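Local coordinates for extracellular solute-binding protein (Bordetella parapertussis, PDB 3PU5), which probably binds a small solute, perhaps a polyamine, outside the cytoplasm and delivers it to a membrane transporter, as its relatives among the periplasmic binding proteins do, at residues A[96-110]-A[294-306]. Numbering follows the deposited sequence.
Sequences KFKADWEGCGSLYDY and LPSIDSVQLVDTA
Pro295 offers its backbone carbonyl to the hydroxyl of Tyr110, with OH 3.1 Å from O, and so begins a contact between two mostly irregular segments, far apart in sequence, whose polar links mostly pair a side chain with the backbone while apolar packing fills the middle. Next along, Ile297 crosses the tyrosine at about a right angle and sets its CG1 against the edge of the Phe97 ring, 3.5 Å from CE2. The turn through residues 296-300, drawn in by bonds from Ser299 N and OG to Ser296 O, turns the carbonyls of Ile297, Asp298 and Val300 to Lys96. There Lys96 NZ donates to Ile297 O at 2.9 Å and to Val300 O at 2.7 Å, the latter in the carbonyl plane on a lone pair; a weak bond goes to Asp298 O. The lysine chain runs extended beyond CG, which lies over the centre of one Phe97 face. Val300 lays CG2 over a face of Tyr110, towards the rim. Leu302 then parts its methyls: CD1 presses tightly on Lys96 CD, while CD2 meets Leu107 CD2 tip to tip at 3.8 Å. Leu107 belongs to strand 106-107, antiparallel to strand 238-246, so the contact ties the lead-in to the C-terminal helix 305-322 to that sheet. Asp304, the helix N-cap, bonds weakly to Ala306 N; its OD1 lies 3.3 Å from Asp100 OD1, two acceptors with carboxylate planes 37° apart. Thr305 gives both its backbone N (2.9 Å) and OG1 (2.6 Å) to Asp100 OD2, from the same face of the carboxylate and well above its plane. The Trp101 ring, also touching Tyr71 and Ile74 of helix 67-75, crosses Thr305 at about a right angle, CH2 nearest OG1. Two principles thus meet: a lysine gathers turn carbonyls, and a carboxylate oxygen takes up an N-H and a hydroxyl at a helix start, whose dipole would probably help offset the nearness of Asp100 and Asp304.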
# COMPACT_ATOMS: atom_id res chain seq x y z
N LYS A 96 -1.48 -6.89 12.03
CA LYS A 96 -1.77 -5.59 11.44
C LYS A 96 -2.25 -5.67 9.99
O LYS A 96 -3.01 -4.81 9.55
CB LYS A 96 -0.57 -4.66 11.52
CG LYS A 96 0.67 -5.12 10.78
CD LYS A 96 1.71 -4.02 10.93
CE LYS A 96 3.10 -4.53 10.73
NZ LYS A 96 4.08 -3.49 11.20
N PHE A 97 -1.80 -6.68 9.25
CA PHE A 97 -2.18 -6.85 7.85
C PHE A 97 -3.58 -7.44 7.71
O PHE A 97 -4.17 -7.45 6.62
CB PHE A 97 -1.17 -7.72 7.11
CG PHE A 97 0.21 -7.14 7.12
CD1 PHE A 97 0.48 -5.97 6.43
CD2 PHE A 97 1.23 -7.75 7.82
CE1 PHE A 97 1.73 -5.41 6.44
CE2 PHE A 97 2.51 -7.20 7.84
CZ PHE A 97 2.76 -6.02 7.15
N LYS A 98 -4.10 -7.94 8.83
CA LYS A 98 -5.41 -8.58 8.86
C LYS A 98 -6.44 -7.78 9.67
O LYS A 98 -7.64 -8.02 9.58
CB LYS A 98 -5.27 -9.98 9.46
CG LYS A 98 -4.21 -10.84 8.77
CD LYS A 98 -4.13 -12.23 9.41
CE LYS A 98 -3.21 -12.27 10.62
NZ LYS A 98 -3.02 -13.67 11.07
N ALA A 99 -5.95 -6.81 10.45
CA ALA A 99 -6.78 -6.15 11.46
C ALA A 99 -8.07 -5.50 10.94
O ALA A 99 -9.08 -5.54 11.63
CB ALA A 99 -5.96 -5.13 12.25
N ASP A 100 -8.04 -4.92 9.75
CA ASP A 100 -9.23 -4.22 9.26
C ASP A 100 -10.34 -5.16 8.75
O ASP A 100 -11.48 -4.74 8.56
CB ASP A 100 -8.85 -3.22 8.16
CG ASP A 100 -8.12 -1.99 8.70
OD1 ASP A 100 -8.19 -1.73 9.92
OD2 ASP A 100 -7.49 -1.27 7.91
N TRP A 101 -10.01 -6.42 8.51
CA TRP A 101 -10.85 -7.24 7.62
C TRP A 101 -11.78 -8.24 8.33
O TRP A 101 -12.37 -9.12 7.70
CB TRP A 101 -9.97 -7.88 6.54
CG TRP A 101 -8.98 -6.86 6.07
CD1 TRP A 101 -7.64 -6.84 6.31
CD2 TRP A 101 -9.28 -5.65 5.35
NE1 TRP A 101 -7.07 -5.71 5.76
CE2 TRP A 101 -8.06 -4.96 5.17
CE3 TRP A 101 -10.45 -5.09 4.83
CZ2 TRP A 101 -7.99 -3.75 4.49
CZ3 TRP A 101 -10.37 -3.88 4.16
CH2 TRP A 101 -9.15 -3.23 4.00
N GLU A 102 -11.91 -8.08 9.64
CA GLU A 102 -12.86 -8.82 10.44
C GLU A 102 -12.81 -10.33 10.21
O GLU A 102 -13.84 -10.99 10.10
CB GLU A 102 -14.28 -8.25 10.26
CG GLU A 102 -14.40 -6.82 10.80
CD GLU A 102 -15.76 -6.18 10.59
OE1 GLU A 102 -16.77 -6.91 10.52
OE2 GLU A 102 -15.80 -4.94 10.50
N GLY A 103 -11.58 -10.85 10.13
CA GLY A 103 -11.35 -12.28 9.98
C GLY A 103 -11.71 -12.82 8.61
O GLY A 103 -11.85 -14.04 8.43
N CYS A 104 -11.86 -11.93 7.65
CA CYS A 104 -12.27 -12.32 6.30
C CYS A 104 -11.30 -11.83 5.24
O CYS A 104 -11.66 -11.77 4.06
CB CYS A 104 -13.67 -11.79 5.97
SG CYS A 104 -14.99 -12.35 7.07
N GLY A 105 -10.08 -11.45 5.63
CA GLY A 105 -9.14 -10.92 4.66
C GLY A 105 -7.74 -10.61 5.15
O GLY A 105 -7.46 -10.61 6.36
N SER A 106 -6.85 -10.32 4.21
CA SER A 106 -5.49 -9.89 4.53
C SER A 106 -4.88 -9.08 3.39
O SER A 106 -5.11 -9.39 2.22
CB SER A 106 -4.61 -11.10 4.81
OG SER A 106 -3.29 -10.69 5.10
N LEU A 107 -4.12 -8.05 3.72
CA LEU A 107 -3.26 -7.43 2.72
C LEU A 107 -2.38 -8.53 2.14
O LEU A 107 -2.03 -9.47 2.86
CB LEU A 107 -2.40 -6.31 3.32
CG LEU A 107 -2.96 -4.88 3.30
CD1 LEU A 107 -4.08 -4.74 4.32
CD2 LEU A 107 -1.86 -3.85 3.56
N TYR A 108 -2.03 -8.44 0.86
CA TYR A 108 -1.16 -9.45 0.26
C TYR A 108 0.14 -8.90 -0.31
O TYR A 108 0.94 -9.63 -0.89
CB TYR A 108 -1.89 -10.35 -0.75
CG TYR A 108 -2.42 -9.72 -2.03
CD1 TYR A 108 -1.70 -9.81 -3.23
CD2 TYR A 108 -3.68 -9.12 -2.07
CE1 TYR A 108 -2.21 -9.28 -4.42
CE2 TYR A 108 -4.19 -8.59 -3.26
CZ TYR A 108 -3.46 -8.67 -4.42
OH TYR A 108 -3.97 -8.15 -5.59
N ASP A 109 0.34 -7.59 -0.14
CA ASP A 109 1.65 -6.96 -0.24
C ASP A 109 1.55 -5.60 0.45
O ASP A 109 0.45 -5.15 0.77
CB ASP A 109 2.14 -6.85 -1.70
CG ASP A 109 1.39 -5.79 -2.51
OD1 ASP A 109 1.48 -4.59 -2.16
OD2 ASP A 109 0.74 -6.14 -3.52
N TYR A 110 2.67 -4.96 0.72
CA TYR A 110 2.61 -3.58 1.20
C TYR A 110 3.65 -2.71 0.47
O TYR A 110 4.78 -3.14 0.24
CB TYR A 110 2.70 -3.49 2.74
CG TYR A 110 4.02 -3.92 3.36
CD1 TYR A 110 5.07 -3.03 3.47
CD2 TYR A 110 4.20 -5.22 3.84
CE1 TYR A 110 6.28 -3.41 4.02
CE2 TYR A 110 5.42 -5.61 4.40
CZ TYR A 110 6.45 -4.70 4.48
OH TYR A 110 7.66 -5.07 5.02
N LEU A 294 14.46 -2.31 2.06
CA LEU A 294 13.04 -2.49 2.30
C LEU A 294 12.75 -2.32 3.78
O LEU A 294 13.44 -2.89 4.62
CB LEU A 294 12.62 -3.89 1.87
CG LEU A 294 11.12 -4.06 1.68
CD1 LEU A 294 10.71 -3.39 0.39
CD2 LEU A 294 10.76 -5.54 1.66
N PRO A 295 11.73 -1.51 4.12
CA PRO A 295 11.43 -1.32 5.55
C PRO A 295 10.93 -2.62 6.17
O PRO A 295 10.21 -3.39 5.51
CB PRO A 295 10.29 -0.28 5.53
CG PRO A 295 9.63 -0.49 4.17
CD PRO A 295 10.81 -0.75 3.25
N SER A 296 11.32 -2.86 7.42
CA SER A 296 10.99 -4.10 8.11
C SER A 296 9.48 -4.31 8.26
O SER A 296 8.73 -3.38 8.53
CB SER A 296 11.63 -4.09 9.51
OG SER A 296 11.27 -5.26 10.22
N ILE A 297 9.06 -5.56 8.10
CA ILE A 297 7.66 -5.92 8.22
C ILE A 297 7.12 -5.51 9.59
O ILE A 297 5.95 -5.14 9.72
CB ILE A 297 7.46 -7.45 7.98
CG1 ILE A 297 5.98 -7.82 7.91
CG2 ILE A 297 8.18 -8.28 9.04
CD1 ILE A 297 5.76 -9.29 7.52
N ASP A 298 7.99 -5.54 10.60
CA ASP A 298 7.59 -5.22 11.96
C ASP A 298 7.49 -3.73 12.23
O ASP A 298 6.79 -3.32 13.13
CB ASP A 298 8.57 -5.85 12.96
CG ASP A 298 8.68 -7.35 12.80
OD1 ASP A 298 9.82 -7.87 12.74
OD2 ASP A 298 7.61 -8.00 12.70
N SER A 299 8.19 -2.93 11.43
CA SER A 299 8.28 -1.50 11.69
C SER A 299 7.23 -0.64 10.98
O SER A 299 6.93 0.47 11.44
CB SER A 299 9.68 -0.99 11.32
OG SER A 299 9.85 -1.00 9.91
N VAL A 300 6.69 -1.12 9.86
CA VAL A 300 5.81 -0.26 9.05
C VAL A 300 4.49 -0.00 9.76
O VAL A 300 4.01 -0.84 10.51
CB VAL A 300 5.56 -0.83 7.62
CG1 VAL A 300 6.86 -0.90 6.83
CG2 VAL A 300 4.87 -2.19 7.67
N GLN A 301 3.91 1.17 9.51
CA GLN A 301 2.68 1.59 10.16
C GLN A 301 1.52 1.58 9.17
O GLN A 301 1.63 2.10 8.06
CB GLN A 301 2.83 3.00 10.74
CG GLN A 301 3.95 3.13 11.75
CD GLN A 301 3.68 2.34 13.02
OE1 GLN A 301 2.69 2.58 13.71
NE2 GLN A 301 4.57 1.40 13.34
N LEU A 302 0.40 0.99 9.59
CA LEU A 302 -0.80 0.96 8.77
C LEU A 302 -1.90 1.73 9.49
O LEU A 302 -2.12 1.53 10.68
CB LEU A 302 -1.26 -0.48 8.53
CG LEU A 302 -0.39 -1.33 7.61
CD1 LEU A 302 0.84 -1.83 8.35
CD2 LEU A 302 -1.20 -2.49 7.09
N VAL A 303 -2.58 2.60 8.75
CA VAL A 303 -3.66 3.38 9.32
C VAL A 303 -5.00 2.68 9.11
O VAL A 303 -5.26 2.14 8.03
CB VAL A 303 -3.70 4.79 8.72
CG1 VAL A 303 -4.76 5.63 9.42
CG2 VAL A 303 -2.31 5.44 8.82
N ASP A 304 -5.83 2.68 10.14
CA ASP A 304 -7.15 2.05 10.13
C ASP A 304 -7.98 2.48 8.92
O ASP A 304 -8.30 3.66 8.77
CB ASP A 304 -7.88 2.39 11.44
CG ASP A 304 -9.30 1.85 11.49
OD1 ASP A 304 -9.73 1.15 10.55
OD2 ASP A 304 -9.99 2.12 12.50
N THR A 305 -8.34 1.53 8.07
CA THR A 305 -9.14 1.84 6.88
C THR A 305 -10.44 2.57 7.23
O THR A 305 -10.76 3.59 6.62
CB THR A 305 -9.48 0.57 6.06
OG1 THR A 305 -8.27 -0.13 5.73
CG2 THR A 305 -10.20 0.95 4.77
N ALA A 306 -11.17 2.05 8.21
CA ALA A 306 -12.44 2.65 8.63
C ALA A 306 -12.24 4.09 9.09
O ALA A 306 -13.07 4.96 8.81
CB ALA A 306 -13.09 1.82 9.74